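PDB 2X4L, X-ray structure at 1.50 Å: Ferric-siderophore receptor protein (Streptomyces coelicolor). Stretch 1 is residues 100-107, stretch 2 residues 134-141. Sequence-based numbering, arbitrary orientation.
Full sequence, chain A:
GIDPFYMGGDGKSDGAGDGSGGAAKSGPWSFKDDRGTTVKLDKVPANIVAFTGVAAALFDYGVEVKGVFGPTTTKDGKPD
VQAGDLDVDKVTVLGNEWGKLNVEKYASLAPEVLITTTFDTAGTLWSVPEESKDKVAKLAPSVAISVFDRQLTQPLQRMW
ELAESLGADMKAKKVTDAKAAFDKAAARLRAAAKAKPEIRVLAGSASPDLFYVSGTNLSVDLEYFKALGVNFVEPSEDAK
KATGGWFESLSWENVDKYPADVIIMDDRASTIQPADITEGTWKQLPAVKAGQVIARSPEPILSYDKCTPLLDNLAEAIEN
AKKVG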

ATOM      1  N   LYS A 100      -2.079   4.005 -15.930  1.00 11.34           N
ATOM      2  CA  LYS A 100      -1.716   3.652 -17.310  1.00 10.40           C
ATOM      3  C   LYS A 100      -2.025   2.174 -17.578  1.00 10.66           C
ATOM      4  O   LYS A 100      -1.683   1.298 -16.785  1.00 12.54           O
ATOM      5  CB  LYS A 100      -0.192   3.820 -17.439  1.00 15.25           C
ATOM      6  CG  LYS A 100       0.277   5.322 -17.499  1.00 23.39           C
ATOM      7  CD  LYS A 100       0.329   5.793 -18.998  1.00 36.52           C
ATOM      8  CE  LYS A 100       0.911   7.228 -19.250  1.00 42.66           C
ATOM      9  NZ  LYS A 100       0.040   8.238 -18.559  1.00 44.36           N
ATOM     10  N   LEU A 101      -2.740   1.934 -18.666  1.00 10.17           N
ATOM     11  CA  LEU A 101      -3.182   0.537 -18.958  1.00  9.53           C
ATOM     12  C   LEU A 101      -3.511   0.439 -20.435  1.00 10.53           C
ATOM     13  O   LEU A 101      -4.490   1.073 -20.901  1.00 13.48           O
ATOM     14  CB  LEU A 101      -4.390   0.137 -18.075  1.00 11.16           C
ATOM     15  CG  LEU A 101      -4.765  -1.355 -17.982  1.00  9.47           C
ATOM     16  CD1 LEU A 101      -5.863  -1.578 -16.928  1.00 11.46           C
ATOM     17  CD2 LEU A 101      -5.237  -1.912 -19.379  1.00 10.58           C
ATOM     18  N   ASN A 102      -2.654  -0.176 -21.254  1.00 10.43           N
ATOM     19  CA  ASN A 102      -2.899  -0.173 -22.678  1.00 12.43           C
ATOM     20  C   ASN A 102      -4.041  -1.141 -23.027  1.00 11.43           C
ATOM     21  O   ASN A 102      -3.980  -2.328 -22.714  1.00 12.08           O
ATOM     22  CB  ASN A 102      -1.637  -0.598 -23.395  1.00 12.17           C
ATOM     23  CG  ASN A 102      -1.780  -0.511 -24.889  1.00 14.26           C
ATOM     24  OD1 ASN A 102      -2.420  -1.366 -25.492  1.00 16.47           O
ATOM     25  ND2 ASN A 102      -1.202   0.502 -25.511  1.00 15.31           N
ATOM     26  N   VAL A 103      -5.141  -0.616 -23.598  1.00 11.97           N
ATOM     27  CA  VAL A 103      -6.355  -1.485 -23.754  1.00 12.96           C
ATOM     28  C   VAL A 103      -6.174  -2.539 -24.795  1.00 12.66           C
ATOM     29  O   VAL A 103      -6.684  -3.666 -24.584  1.00 11.33           O
ATOM     30  CB  VAL A 103      -7.580  -0.587 -24.104  1.00 14.38           C
ATOM     31  CG1 VAL A 103      -8.821  -1.433 -24.349  1.00 15.91           C
ATOM     32  CG2 VAL A 103      -7.823   0.456 -23.003  1.00 13.46           C
ATOM     33  N   GLU A 104      -5.456  -2.219 -25.890  1.00 13.99           N
ATOM     34  CA  GLU A 104      -5.256  -3.230 -26.931  1.00 13.70           C
ATOM     35  C   GLU A 104      -4.430  -4.390 -26.378  1.00 11.79           C
ATOM     36  O   GLU A 104      -4.749  -5.547 -26.654  1.00 13.41           O
ATOM     37  CB  GLU A 104      -4.552  -2.643 -28.153  1.00 15.23           C
ATOM     38  CG  GLU A 104      -5.401  -1.569 -28.913  1.00 21.60           C
ATOM     39  CD  GLU A 104      -4.605  -0.866 -30.086  1.00 35.04           C
ATOM     40  OE1 GLU A 104      -3.536  -1.363 -30.566  1.00 43.44           O
ATOM     41  OE2 GLU A 104      -5.070   0.208 -30.553  1.00 44.26           O
ATOM     42  N   LYS A 105      -3.370  -4.085 -25.626  1.00 11.77           N
ATOM     43  CA  LYS A 105      -2.543  -5.162 -25.101  1.00 11.78           C
ATOM     44  C   LYS A 105      -3.315  -5.888 -24.014  1.00 10.17           C
ATOM     45  O   LYS A 105      -3.152  -7.133 -23.833  1.00 12.05           O
ATOM     46  CB  LYS A 105      -1.270  -4.555 -24.502  1.00 12.34           C
ATOM     47  CG  LYS A 105      -0.289  -5.577 -24.124  1.00 16.07           C
ATOM     48  CD  LYS A 105       0.203  -6.220 -25.510  1.00 28.85           C
ATOM     49  CE  LYS A 105       1.586  -6.804 -25.354  1.00 36.14           C
ATOM     50  NZ  LYS A 105       2.199  -6.024 -24.263  1.00 32.95           N
ATOM     51  N   TYR A 106      -4.202  -5.191 -23.228  1.00 10.31           N
ATOM     52  CA  TYR A 106      -5.019  -5.889 -22.250  1.00  9.18           C
ATOM     53  C   TYR A 106      -5.930  -6.943 -22.968  1.00  9.48           C
ATOM     54  O   TYR A 106      -6.024  -8.042 -22.489  1.00 10.69           O
ATOM     55  CB  TYR A 106      -5.850  -4.820 -21.563  1.00  9.46           C
ATOM     56  CG  TYR A 106      -6.868  -5.280 -20.564  1.00  7.52           C
ATOM     57  CD1 TYR A 106      -6.551  -6.198 -19.575  1.00  8.92           C
ATOM     58  CD2 TYR A 106      -8.197  -4.813 -20.610  1.00 10.54           C
ATOM     59  CE1 TYR A 106      -7.518  -6.595 -18.627  1.00  9.93           C
ATOM     60  CE2 TYR A 106      -9.134  -5.200 -19.680  1.00  8.83           C
ATOM     61  CZ  TYR A 106      -8.776  -6.075 -18.653  1.00  9.02           C
ATOM     62  OH  TYR A 106      -9.660  -6.547 -17.700  1.00  9.82           O
ATOM     63  N   ALA A 107      -6.594  -6.506 -24.059  1.00 10.44           N
ATOM     64  CA  ALA A 107      -7.428  -7.451 -24.787  1.00 11.82           C
ATOM     65  C   ALA A 107      -6.663  -8.682 -25.245  1.00 11.40           C
ATOM     66  O   ALA A 107      -7.223  -9.795 -25.236  1.00 11.68           O
ATOM     67  CB  ALA A 107      -8.002  -6.773 -26.000  1.00 11.94           C
ATOM     68  N   ASP A 134     -14.001   2.793 -19.203  1.00 13.21           N
ATOM     69  CA  ASP A 134     -15.143   2.143 -19.845  1.00 13.66           C
ATOM     70  C   ASP A 134     -14.720   1.106 -20.856  1.00 14.88           C
ATOM     71  O   ASP A 134     -15.295   0.010 -20.908  1.00 15.31           O
ATOM     72  CB  ASP A 134     -16.049   3.225 -20.471  1.00 16.70           C
ATOM     73  CG  ASP A 134     -15.312   4.041 -21.609  1.00 20.84           C
ATOM     74  OD1 ASP A 134     -14.131   4.458 -21.480  1.00 24.78           O
ATOM     75  OD2 ASP A 134     -15.962   4.332 -22.664  1.00 31.85           O
ATOM     76  N   LYS A 135     -13.671   1.414 -21.602  1.00 13.56           N
ATOM     77  CA  LYS A 135     -13.147   0.422 -22.570  1.00 12.52           C
ATOM     78  C   LYS A 135     -12.597  -0.786 -21.871  1.00 13.94           C
ATOM     79  O   LYS A 135     -12.850  -1.919 -22.292  1.00 12.99           O
ATOM     80  CB  LYS A 135     -12.051   1.075 -23.445  1.00 12.75           C
ATOM     81  CG  LYS A 135     -12.454   2.287 -24.215  1.00 16.19           C
ATOM     82  CD  LYS A 135     -11.242   2.855 -24.911  1.00 17.97           C
ATOM     83  CE  LYS A 135     -11.699   4.015 -25.841  1.00 29.80           C
ATOM     84  NZ  LYS A 135     -10.510   4.574 -26.553  1.00 31.27           N
ATOM     85  N   VAL A 136     -11.845  -0.534 -20.814  1.00 12.47           N
ATOM     86  CA  VAL A 136     -11.319  -1.620 -20.008  1.00 12.15           C
ATOM     87  C   VAL A 136     -12.452  -2.433 -19.465  1.00 11.82           C
ATOM     88  O   VAL A 136     -12.359  -3.668 -19.469  1.00 12.02           O
ATOM     89  CB  VAL A 136     -10.505  -1.035 -18.865  1.00 10.89           C
ATOM     90  CG1 VAL A 136     -10.112  -2.144 -17.806  1.00 11.71           C
ATOM     91  CG2 VAL A 136      -9.274  -0.398 -19.497  1.00 12.78           C
ATOM     92  N   ALA A 137     -13.508  -1.806 -18.944  1.00 11.33           N
ATOM     93  CA  ALA A 137     -14.599  -2.620 -18.341  1.00 11.42           C
ATOM     94  C   ALA A 137     -15.360  -3.552 -19.260  1.00 10.69           C
ATOM     95  O   ALA A 137     -15.928  -4.563 -18.807  1.00 15.27           O
ATOM     96  CB  ALA A 137     -15.672  -1.653 -17.677  1.00 11.57           C
ATOM     97  N   LYS A 138     -15.321  -3.256 -20.566  1.00 11.86           N
ATOM     98  CA  LYS A 138     -16.001  -4.094 -21.535  1.00 13.20           C
ATOM     99  C   LYS A 138     -15.362  -5.466 -21.580  1.00 12.30           C
ATOM    100  O   LYS A 138     -16.089  -6.422 -21.920  1.00 13.75           O
ATOM    101  CB  LYS A 138     -16.030  -3.520 -22.941  1.00 14.75           C
ATOM    102  CG  LYS A 138     -16.712  -2.147 -23.134  1.00 17.73           C
ATOM    103  CD  LYS A 138     -18.091  -2.158 -22.575  1.00 15.82           C
ATOM    104  CE  LYS A 138     -18.851  -0.968 -23.137  1.00 22.30           C
ATOM    105  NZ  LYS A 138     -20.145  -0.906 -22.503  1.00 32.91           N
ATOM    106  N   LEU A 139     -14.042  -5.541 -21.361  1.00 13.42           N
ATOM    107  CA  LEU A 139     -13.313  -6.767 -21.651  1.00 12.16           C
ATOM    108  C   LEU A 139     -13.259  -7.802 -20.564  1.00 14.46           C
ATOM    109  O   LEU A 139     -13.035  -8.985 -20.841  1.00 14.42           O
ATOM    110  CB  LEU A 139     -11.887  -6.410 -22.036  1.00 12.66           C
ATOM    111  CG  LEU A 139     -11.849  -5.753 -23.412  1.00 12.96           C
ATOM    112  CD1 LEU A 139     -10.639  -4.854 -23.579  1.00 14.29           C
ATOM    113  CD2 LEU A 139     -11.888  -6.856 -24.523  1.00 11.25           C
ATOM    114  N   ALA A 140     -13.623  -7.424 -19.348  1.00 11.74           N
ATOM    115  CA  ALA A 140     -13.733  -8.416 -18.267  1.00 12.62           C
ATOM    116  C   ALA A 140     -14.337  -7.800 -17.037  1.00 11.69           C
ATOM    117  O   ALA A 140     -14.162  -6.592 -16.811  1.00 11.30           O
ATOM    118  CB  ALA A 140     -12.300  -8.985 -17.874  1.00 13.87           C
ATOM    119  N   PRO A 141     -14.986  -8.589 -16.157  1.00 11.56           N
ATOM    120  CA  PRO A 141     -15.504  -8.049 -14.933  1.00 11.06           C
ATOM    121  C   PRO A 141     -14.313  -7.638 -14.020  1.00 11.53           C
ATOM    122  O   PRO A 141     -13.162  -8.125 -14.162  1.00 10.93           O
ATOM    123  CB  PRO A 141     -16.281  -9.249 -14.268  1.00 13.66           C
ATOM    124  CG  PRO A 141     -15.601 -10.378 -14.865  1.00 14.67           C
ATOM    125  CD  PRO A 141     -15.168 -10.049 -16.226  1.00 12.05           C
TER
HETATM  126  O   HOH W   1     -11.932  -5.032 -17.194  1.00  6.22           O

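What fills the centre of the contact? Two valines, V103 and V136, lie where the backbones come close, with their CA atoms 6.2 Å apart, and V103 CG2 rests against V136 CG2 at 3.9 Å. Branched at CB, each valine presents methyl groups close to its own backbone, which suits a tight meeting of this kind. Around V136 the packing continues: L101 CD2 comes within 4.3 Å of V136 CG2, and the ring atom Y106 CE2 lies 3.7 Å from V136 CG1. V136 is thus touched by three side chains of the other stretch and is itself buried. None of these pairs has a direction to satisfy; they gain by close fit and by keeping hydrocarbon from water.

How do the backbones bring these side chains together? Both stretches contain a helical segment, and the two run nearly parallel, with 6° between their N-to-C directions and 10.2 Å between their axes at closest approach. Such a course lets contacts recur along the pair: after V103 and V136 comes A107 beside L139, with CA atoms 6.7 Å apart. The spacing leaves room for side chains between the helices, and no direct hydrogen bond crosses from one stretch to the other. At the start of the first helix, N102 points its CA-to-CB bond away from the partner and serves its own chain instead. N102 OD1 accepts a hydrogen bond from K105 N at 2.9 Å, capping the helix where its first amide groups lack acceptors from a preceding turn.

What carries the apolar packing outward from the valines? L139 does much of this work, since its side chain reaches three residues of the first stretch. L139 CD1 lies 3.9 Å from V103 CG1 and 4.1 Å from A107 CB, while L139 CB sits 3.8 Å from Y106 CE2. The single methyl of A107 makes a small surface for the leucine to rest on. K135 joins through the base of its side chain, with K135 CB 4.2 Å from V103 CG1; the extended chain then leads its amine away, so that methylene packs here and the charge stays clear.

Where does the contact turn polar? The change occurs along Y106, a buried residue whose side chain is apolar along much of its length and polar at its tip. The edge of its ring approaches the backbone, with Y106 CE2 3.6 Å from V136 O, and its hydroxyl passes close to a methyl, Y106 OH lying 3.6 Å from A140 CB. The polar link itself is made by water 1. This water accepts a hydrogen bond from Y106 OH at 2.8 Å and donates one to V136 O and another to A140 O, each at 2.7 Å. One molecule therefore joins the tyrosine to two carbonyls of the other stretch, supplying the hydrogen-bonded connection that the protein atoms do not make directly.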